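PDB 7ADK: putative immunoglobulin-blocking virulence protein from Mycoplasma mycoides subsp. capri, which probably binds host immunoglobulin and so helps the mycoplasma blunt the antibody response. Local coordinates for residues Gln130-Ala135 with Val139-Glu144; Pro147-His152 with Lys598-Asn603; Glu186-Asp191 with Gly310-Pro315. All coordinates share one frame; numbering follows the deposited sequence.

Interaction 1 (Gln130-Ala135 with Val139-Glu144); sequences QTITIA and VEAEIE
Ile132 and Val139 exchange main-chain bonds in both directions, Ile132 N to Val139 O and Val139 N to Ile132 O. Further along, a single bond runs from Ala141 N to Gln130 O, and it is nearly straight (2.9 Å, 176° at the hydrogen). Thr131 and Glu140 lie between as a non-hydrogen-bonded pair, with CA atoms 4.1 Å apart. The short strand segments 130-133 and 139-144 run at 116° to each other, far from straight antiparallel.

One side chain joins the polar set. Thr131 OG1 sits anti to its backbone N (chi1 178°), which turns the hydroxyl toward the partner strand. It donates to Val139 O at 2.7 Å. The hydroxyl lies above the plane of that carbonyl, whereas Ile132 N approaches almost end-on. Val139 O thus accepts two bonds.

The apolar contacts lie on the face that carries Ile132, Val139 and Ala141. Ile132 CG1 rests 4.0 Å from Ala141 CB. Its other branch, CG2, meets Ile143 CD1 tip to tip at 4.1 Å. In the connection just after strand 130-133, Ile134 CG1 approaches Val139 CG2. Leu184 of helix 182-194 touches both Ile134 and Val139. Val178 and Ile175 of the neighbouring strand 174-178 touch Val139 and Ile143.

A mixed packing contact is made by Gln130, which crosses Ile143 at about a right angle. Gln130 CG lies beside Ile143 CG1, and its amide OE1 is 3.5 Å from Ile143 CB.

Strands 130-133 and 138-144 form a beta hairpin. It makes up two thirds of a three-stranded antiparallel sheet, with 138-144 in the middle and 130-133 at an edge.

Interaction 2 (Pro147-His152 with Lys598-Asn603); sequences PGFVTH and KKLGQN
Phe149 and Lys598 mark the closest passage of the two backbones, with CA atoms 6.0 Å apart. Neither segment pairs with the other as a strand. Residues 147-149 run in an extended course without regular secondary structure. Residues 598-603 are folded up more tightly. Lys599 is the centre of an inverse gamma turn, with a weak bond from Leu600 N to Lys598 O. A short 3-10 segment follows at 600-602, where Gln602 N bonds to Lys599 O at 3.0 Å.

Two side-chain contacts join the loops, and both are loose. The Phe149 ring is carried away from the backbone N (chi1 172°), and its far part lies toward Leu600. Leu600 CD2 comes to the ring edge, near the ring plane, 4.3 Å from Phe149 CE1. The leucine methyl therefore does not sit over the ring face. At the other end of the contact, Pro147 CB faces Lys598 CB, also at 4.3 Å. The extended Lys598 chain runs past the proline ring, with CD about as near as CB.

Leu600 is also backed by Tyr578 of helix 567-579 and by Asn633. Its carbonyl O takes a bond from Arg636 NH1, while Asn633 OD1 accepts from Gly601 N. Phe149 touches Asn582 as well.

The arrangement is a surface contact between two irregular loops far apart in sequence. It brings the loop between strand 138-144 and helix 153-157 against the loop that leads into strand 608-610 of the parallel sheet.

Interaction 3 (Glu186-Asp191 with Gly310-Pro315); sequences EQVAKD and GLTISP
Val188 on helix 182-194 packs against strand 312-313, an edge strand of a three-stranded antiparallel sheet. The contact is a helix-on-sheet packing, made by one helix face along the strand and the residues just after it.

Val188 points at the strand and divides its two methyls between neighbouring residues. CG2 meets Thr312 CG2 at 3.9 Å, the two side chains crossing obliquely. CG1, set opposite the main-chain nitrogen about the first side-chain bond (chi1 170°), lies 4.2 Å from Ile313 N and 4.4 Å from Ile313 CB. Thr312 thus offers its methyl to the helix, while its OG1 makes a weak bond to Gly332 O on the adjoining strand 326-332.

Leu307 of helix 301-308 touches both Val188 and Thr312. That helix ends in a Schellman motif at Gly310, whose positive phi turns the chain toward the strand.

One helical turn on from Val188, Asp191 takes part through its main chain. The Pro315 ring lies against its carbonyl: Asp191 O is 3.8 Å from Pro315 CB and 3.7 Å from Pro315 CG.

In the fold
Interactions 1 and 3 are neighbours, with centres 15 Å apart, and both are partly buried. Helix 182-194 serves both. A probable hydrogen bond runs from Gln187 NE2 to Ala135 O at 2.9 Å, and Ile134 O packs on Thr312 CG2 at 4.0 Å. Interaction 2 lies apart, about 16 Å from interaction 3 between nearest atoms, and is a surface contact. It follows interaction 1 along the chain, and the loop it closes contains interaction 3. The chemistry follows the setting. Paired strands give interaction 1 its main-chain bonds. Interaction 3 rests on methyl and ring packing between helix and sheet. Interaction 2 has sparse apolar touches between loops.

Interaction 1 (Gln130-Ala135 with Val139-Glu144)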
loop_
_atom_site.group_PDB
_atom_site.type_symbol
_atom_site.label_atom_id
_atom_site.label_comp_id
_atom_site.label_asym_id
_atom_site.label_seq_id
_atom_site.Cartn_x
_atom_site.Cartn_y
_atom_site.Cartn_z
ATOM N N GLN A 130 11.608 -56.119 15.276
ATOM C CA GLN A 130 13.058 -56.086 15.068
ATOM C C GLN A 130 13.804 -55.287 16.156
ATOM O O GLN A 130 13.232 -54.838 17.142
ATOM C CB GLN A 130 13.324 -55.549 13.648
ATOM C CG GLN A 130 12.917 -54.086 13.441
ATOM C CD GLN A 130 13.225 -53.589 12.036
ATOM O OE1 GLN A 130 12.361 -53.442 11.204
ATOM N NE2 GLN A 130 14.454 -53.323 11.704
ATOM N N THR A 131 15.094 -55.040 15.956
ATOM C CA THR A 131 15.887 -54.061 16.706
ATOM C C THR A 131 16.430 -52.970 15.776
ATOM O O THR A 131 16.691 -53.210 14.596
ATOM C CB THR A 131 16.980 -54.740 17.547
ATOM O OG1 THR A 131 17.749 -53.783 18.230
ATOM C CG2 THR A 131 17.961 -55.571 16.733
ATOM N N ILE A 132 16.520 -51.744 16.295
ATOM C CA ILE A 132 17.016 -50.536 15.628
ATOM C C ILE A 132 17.987 -49.806 16.571
ATOM O O ILE A 132 17.888 -49.935 17.788
ATOM C CB ILE A 132 15.850 -49.626 15.144
ATOM C CG1 ILE A 132 15.042 -48.951 16.273
ATOM C CG2 ILE A 132 14.909 -50.379 14.196
ATOM C CD1 ILE A 132 14.229 -47.743 15.801
ATOM N N THR A 133 18.903 -48.995 16.046
ATOM C CA THR A 133 19.762 -48.109 16.856
ATOM C C THR A 133 19.202 -46.691 16.859
ATOM O O THR A 133 18.804 -46.203 15.804
ATOM C CB THR A 133 21.227 -48.139 16.387
ATOM O OG1 THR A 133 21.995 -47.251 17.160
ATOM C CG2 THR A 133 21.458 -47.756 14.929
ATOM N N ILE A 134 19.135 -46.025 18.020
ATOM C CA ILE A 134 18.563 -44.659 18.138
ATOM C C ILE A 134 19.448 -43.618 18.851
ATOM O O ILE A 134 19.228 -42.418 18.703
ATOM C CB ILE A 134 17.108 -44.673 18.687
ATOM C CG1 ILE A 134 17.000 -44.751 20.219
ATOM C CG2 ILE A 134 16.245 -45.745 18.013
ATOM C CD1 ILE A 134 15.581 -44.624 20.734
ATOM N N ALA A 135 20.455 -44.063 19.597
ATOM C CA ALA A 135 21.423 -43.228 20.308
ATOM C C ALA A 135 22.792 -43.931 20.419
ATOM O O ALA A 135 23.398 -43.995 21.484
ATOM C CB ALA A 135 20.825 -42.810 21.647
ATOM N N VAL A 139 18.231 -51.104 20.375
ATOM C CA VAL A 139 16.967 -51.151 21.124
ATOM C C VAL A 139 15.971 -52.028 20.361
ATOM O O VAL A 139 15.937 -51.975 19.135
ATOM C CB VAL A 139 16.387 -49.736 21.315
ATOM C CG1 VAL A 139 15.201 -49.784 22.265
ATOM C CG2 VAL A 139 17.372 -48.707 21.858
ATOM N N GLU A 140 15.156 -52.849 21.015
ATOM C CA GLU A 140 14.046 -53.550 20.346
ATOM C C GLU A 140 12.846 -52.618 20.091
ATOM O O GLU A 140 12.483 -51.814 20.949
ATOM C CB GLU A 140 13.656 -54.830 21.096
ATOM C CG GLU A 140 13.147 -54.615 22.514
ATOM C CD GLU A 140 12.900 -55.938 23.248
ATOM O OE1 GLU A 140 11.997 -56.703 22.848
ATOM O OE2 GLU A 140 13.604 -56.215 24.240
ATOM N N ALA A 141 12.239 -52.704 18.907
ATOM C CA ALA A 141 11.163 -51.815 18.471
ATOM C C ALA A 141 10.158 -52.478 17.512
ATOM O O ALA A 141 10.507 -53.301 16.662
ATOM C CB ALA A 141 11.782 -50.583 17.821
ATOM N N GLU A 142 8.900 -52.074 17.617
ATOM C CA GLU A 142 7.849 -52.416 16.667
ATOM C C GLU A 142 7.919 -51.458 15.466
ATOM O O GLU A 142 7.821 -50.249 15.637
ATOM C CB GLU A 142 6.482 -52.396 17.370
ATOM C CG GLU A 142 6.275 -53.626 18.274
ATOM C CD GLU A 142 7.088 -53.627 19.581
ATOM O OE1 GLU A 142 7.019 -52.657 20.362
ATOM O OE2 GLU A 142 7.794 -54.617 19.854
ATOM N N ILE A 143 8.114 -51.995 14.259
ATOM C CA ILE A 143 8.341 -51.245 13.011
ATOM C C ILE A 143 7.342 -51.687 11.939
ATOM O O ILE A 143 7.104 -52.885 11.779
ATOM C CB ILE A 143 9.789 -51.437 12.496
ATOM C CG1 ILE A 143 10.886 -51.056 13.510
ATOM C CG2 ILE A 143 10.041 -50.711 11.167
ATOM C CD1 ILE A 143 10.935 -49.591 13.920
ATOM N N GLU A 144 6.821 -50.741 11.158
ATOM C CA GLU A 144 5.878 -50.982 10.056
ATOM C C GLU A 144 6.346 -50.328 8.751
ATOM O O GLU A 144 6.972 -49.269 8.768
ATOM C CB GLU A 144 4.490 -50.450 10.435
ATOM C CG GLU A 144 3.887 -51.104 11.685
ATOM C CD GLU A 144 3.668 -52.621 11.575
ATOM O OE1 GLU A 144 3.856 -53.342 12.580
ATOM O OE2 GLU A 144 3.245 -53.115 10.507
#

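Interaction 2 (Pro147-His152 with Lys598-Asn603)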
loop_
_atom_site.group_PDB
_atom_site.type_symbol
_atom_site.label_atom_id
_atom_site.label_comp_id
_atom_site.label_asym_id
_atom_site.label_seq_id
_atom_site.Cartn_x
_atom_site.Cartn_y
_atom_site.Cartn_z
ATOM N N PRO A 147 2.118 -47.441 4.259
ATOM C CA PRO A 147 1.032 -47.770 3.337
ATOM C C PRO A 147 1.209 -47.130 1.959
ATOM O O PRO A 147 1.482 -45.942 1.839
ATOM C CB PRO A 147 -0.250 -47.286 4.015
ATOM C CG PRO A 147 0.095 -47.328 5.500
ATOM C CD PRO A 147 1.578 -46.994 5.532
ATOM N N GLY A 148 1.034 -47.909 0.903
ATOM C CA GLY A 148 1.102 -47.428 -0.476
ATOM C C GLY A 148 -0.048 -46.486 -0.837
ATOM O O GLY A 148 -1.180 -46.677 -0.391
ATOM N N PHE A 149 0.217 -45.492 -1.686
ATOM C CA PHE A 149 -0.830 -44.658 -2.275
ATOM C C PHE A 149 -1.726 -45.497 -3.198
ATOM O O PHE A 149 -1.274 -46.011 -4.226
ATOM C CB PHE A 149 -0.226 -43.474 -3.028
ATOM C CG PHE A 149 -1.239 -42.678 -3.818
ATOM C CD1 PHE A 149 -2.169 -41.861 -3.159
ATOM C CD2 PHE A 149 -1.248 -42.743 -5.223
ATOM C CE1 PHE A 149 -3.081 -41.096 -3.901
ATOM C CE2 PHE A 149 -2.170 -41.989 -5.964
ATOM C CZ PHE A 149 -3.088 -41.166 -5.302
ATOM N N VAL A 150 -2.999 -45.640 -2.831
ATOM C CA VAL A 150 -3.964 -46.405 -3.620
ATOM C C VAL A 150 -4.554 -45.525 -4.721
ATOM O O VAL A 150 -5.475 -44.742 -4.486
ATOM C CB VAL A 150 -5.061 -47.009 -2.719
ATOM C CG1 VAL A 150 -6.045 -47.864 -3.513
ATOM C CG2 VAL A 150 -4.459 -47.896 -1.642
ATOM N N THR A 151 -3.997 -45.628 -5.928
ATOM C CA THR A 151 -4.581 -45.055 -7.153
ATOM C C THR A 151 -5.826 -45.851 -7.569
ATOM O O THR A 151 -5.860 -47.074 -7.418
ATOM C CB THR A 151 -3.539 -44.978 -8.284
ATOM O OG1 THR A 151 -4.133 -44.495 -9.458
ATOM C CG2 THR A 151 -2.856 -46.295 -8.650
ATOM N N HIS A 152 -6.870 -45.188 -8.072
ATOM C CA HIS A 152 -8.087 -45.824 -8.585
ATOM C C HIS A 152 -8.076 -45.790 -10.109
ATOM O O HIS A 152 -7.593 -44.837 -10.712
ATOM C CB HIS A 152 -9.347 -45.148 -8.024
ATOM C CG HIS A 152 -9.432 -45.087 -6.519
ATOM N ND1 HIS A 152 -10.195 -44.178 -5.785
ATOM C CD2 HIS A 152 -8.871 -45.968 -5.650
ATOM C CE1 HIS A 152 -10.026 -44.503 -4.495
ATOM N NE2 HIS A 152 -9.240 -45.575 -4.389
ATOM N N LYS A 598 -2.278 -42.451 2.492
ATOM C CA LYS A 598 -3.449 -43.228 2.928
ATOM C C LYS A 598 -4.645 -42.325 3.196
ATOM O O LYS A 598 -5.632 -42.358 2.465
ATOM C CB LYS A 598 -3.103 -44.111 4.145
ATOM C CG LYS A 598 -4.278 -44.989 4.598
ATOM C CD LYS A 598 -3.923 -45.862 5.798
ATOM C CE LYS A 598 -5.104 -46.707 6.260
ATOM N NZ LYS A 598 -4.769 -47.582 7.382
ATOM N N LYS A 599 -4.567 -41.522 4.261
ATOM C CA LYS A 599 -5.663 -40.671 4.743
ATOM C C LYS A 599 -5.607 -39.305 4.073
ATOM O O LYS A 599 -5.304 -38.303 4.709
ATOM C CB LYS A 599 -5.631 -40.558 6.276
ATOM C CG LYS A 599 -5.894 -41.873 7.006
ATOM C CD LYS A 599 -5.953 -41.623 8.507
ATOM C CE LYS A 599 -6.164 -42.911 9.298
ATOM N NZ LYS A 599 -5.521 -42.841 10.622
ATOM N N LEU A 600 -5.928 -39.241 2.787
ATOM C CA LEU A 600 -5.948 -38.008 1.994
ATOM C C LEU A 600 -6.750 -36.889 2.683
ATOM O O LEU A 600 -6.350 -35.731 2.621
ATOM C CB LEU A 600 -6.504 -38.312 0.597
ATOM C CG LEU A 600 -5.497 -38.843 -0.418
ATOM C CD1 LEU A 600 -4.665 -40.015 0.045
ATOM C CD2 LEU A 600 -6.241 -39.297 -1.649
ATOM N N GLY A 601 -7.813 -37.228 3.407
ATOM C CA GLY A 601 -8.625 -36.311 4.197
ATOM C C GLY A 601 -7.909 -35.494 5.279
ATOM O O GLY A 601 -8.234 -34.323 5.450
ATOM N N GLN A 602 -6.927 -36.064 5.984
ATOM C CA GLN A 602 -6.191 -35.389 7.071
ATOM C C GLN A 602 -5.154 -34.365 6.581
ATOM O O GLN A 602 -4.591 -33.615 7.368
ATOM C CB GLN A 602 -5.524 -36.433 7.981
ATOM C CG GLN A 602 -6.471 -37.403 8.701
ATOM C CD GLN A 602 -7.283 -36.783 9.828
ATOM O OE1 GLN A 602 -7.549 -35.614 9.883
ATOM N NE2 GLN A 602 -7.758 -37.527 10.763
ATOM N N ASN A 603 -4.890 -34.322 5.283
ATOM C CA ASN A 603 -3.912 -33.462 4.642
ATOM C C ASN A 603 -4.495 -32.102 4.259
ATOM O O ASN A 603 -5.702 -31.973 4.072
ATOM C CB ASN A 603 -3.361 -34.214 3.433
ATOM C CG ASN A 603 -2.554 -35.407 3.863
ATOM O OD1 ASN A 603 -1.360 -35.316 4.036
ATOM N ND2 ASN A 603 -3.159 -36.525 4.163
#

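Interaction 3 (Glu186-Asp191 with Gly310-Pro315)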
loop_
_atom_site.group_PDB
_atom_site.type_symbol
_atom_site.label_atom_id
_atom_site.label_comp_id
_atom_site.label_asym_id
_atom_site.label_seq_id
_atom_site.Cartn_x
_atom_site.Cartn_y
_atom_site.Cartn_z
ATOM N N GLU A 186 19.416 -42.975 30.073
ATOM C CA GLU A 186 20.615 -42.273 30.542
ATOM C C GLU A 186 21.590 -41.897 29.417
ATOM O O GLU A 186 22.254 -40.867 29.505
ATOM C CB GLU A 186 21.305 -43.081 31.647
ATOM C CG GLU A 186 20.437 -43.327 32.891
ATOM C CD GLU A 186 19.581 -42.140 33.336
ATOM O OE1 GLU A 186 18.421 -42.349 33.745
ATOM O OE2 GLU A 186 20.071 -40.999 33.285
ATOM N N GLN A 187 21.632 -42.645 28.310
ATOM C CA GLN A 187 22.322 -42.190 27.097
ATOM C C GLN A 187 21.628 -40.964 26.489
ATOM O O GLN A 187 22.284 -39.997 26.107
ATOM C CB GLN A 187 22.429 -43.343 26.088
ATOM C CG GLN A 187 23.000 -42.970 24.717
ATOM C CD GLN A 187 24.491 -42.696 24.698
ATOM O OE1 GLN A 187 25.107 -42.299 25.669
ATOM N NE2 GLN A 187 25.136 -42.911 23.586
ATOM N N VAL A 188 20.295 -40.972 26.431
ATOM C CA VAL A 188 19.507 -39.827 25.950
ATOM C C VAL A 188 19.643 -38.611 26.875
ATOM O O VAL A 188 19.639 -37.485 26.386
ATOM C CB VAL A 188 18.041 -40.253 25.726
ATOM C CG1 VAL A 188 17.072 -39.101 25.465
ATOM C CG2 VAL A 188 17.983 -41.190 24.513
ATOM N N ALA A 189 19.840 -38.815 28.182
ATOM C CA ALA A 189 20.160 -37.755 29.139
ATOM C C ALA A 189 21.524 -37.109 28.857
ATOM O O ALA A 189 21.603 -35.896 28.675
ATOM C CB ALA A 189 20.105 -38.316 30.564
ATOM N N LYS A 190 22.594 -37.908 28.755
ATOM C CA LYS A 190 23.966 -37.435 28.500
ATOM C C LYS A 190 24.129 -36.713 27.170
ATOM O O LYS A 190 24.917 -35.773 27.072
ATOM C CB LYS A 190 24.925 -38.626 28.558
ATOM C CG LYS A 190 25.159 -39.071 30.006
ATOM C CD LYS A 190 25.998 -40.354 30.051
ATOM C CE LYS A 190 26.230 -40.835 31.484
ATOM N NZ LYS A 190 27.162 -39.970 32.225
ATOM N N ASP A 191 23.367 -37.094 26.151
ATOM C CA ASP A 191 23.334 -36.358 24.875
ATOM C C ASP A 191 22.726 -34.955 25.004
ATOM O O ASP A 191 23.271 -33.993 24.469
ATOM C CB ASP A 191 22.576 -37.152 23.804
ATOM C CG ASP A 191 23.383 -38.248 23.111
ATOM O OD1 ASP A 191 24.610 -38.319 23.286
ATOM O OD2 ASP A 191 22.798 -38.986 22.293
ATOM N N GLY A 310 9.831 -43.552 20.122
ATOM C CA GLY A 310 11.107 -43.615 19.407
ATOM C C GLY A 310 11.719 -42.279 18.982
ATOM O O GLY A 310 12.640 -42.284 18.168
ATOM N N LEU A 311 11.253 -41.151 19.521
ATOM C CA LEU A 311 11.815 -39.825 19.262
ATOM C C LEU A 311 12.655 -39.361 20.460
ATOM O O LEU A 311 12.152 -39.245 21.572
ATOM C CB LEU A 311 10.689 -38.819 18.964
ATOM C CG LEU A 311 9.602 -39.221 17.957
ATOM C CD1 LEU A 311 8.675 -38.035 17.750
ATOM C CD2 LEU A 311 10.151 -39.625 16.598
ATOM N N THR A 312 13.938 -39.096 20.257
ATOM C CA THR A 312 14.869 -38.678 21.318
ATOM C C THR A 312 14.833 -37.165 21.521
ATOM O O THR A 312 14.686 -36.435 20.549
ATOM C CB THR A 312 16.310 -39.121 21.019
ATOM O OG1 THR A 312 16.773 -38.647 19.781
ATOM C CG2 THR A 312 16.445 -40.626 20.977
ATOM N N ILE A 313 15.032 -36.686 22.755
ATOM C CA ILE A 313 15.168 -35.257 23.093
ATOM C C ILE A 313 16.174 -34.596 22.148
ATOM O O ILE A 313 17.307 -35.068 22.049
ATOM C CB ILE A 313 15.606 -35.073 24.573
ATOM C CG1 ILE A 313 14.493 -35.526 25.545
ATOM C CG2 ILE A 313 16.041 -33.620 24.832
ATOM C CD1 ILE A 313 14.900 -35.519 27.015
ATOM N N SER A 314 15.793 -33.514 21.465
ATOM C CA SER A 314 16.770 -32.695 20.737
ATOM C C SER A 314 17.667 -31.978 21.743
ATOM O O SER A 314 17.153 -31.283 22.619
ATOM C CB SER A 314 16.092 -31.672 19.821
ATOM O OG SER A 314 17.002 -30.677 19.375
ATOM N N PRO A 315 19.002 -32.078 21.636
ATOM C CA PRO A 315 19.881 -31.325 22.514
ATOM C C PRO A 315 19.695 -29.809 22.453
ATOM O O PRO A 315 20.027 -29.141 23.418
ATOM C CB PRO A 315 21.297 -31.735 22.136
ATOM C CG PRO A 315 21.122 -33.120 21.538
ATOM C CD PRO A 315 19.766 -33.035 20.857
#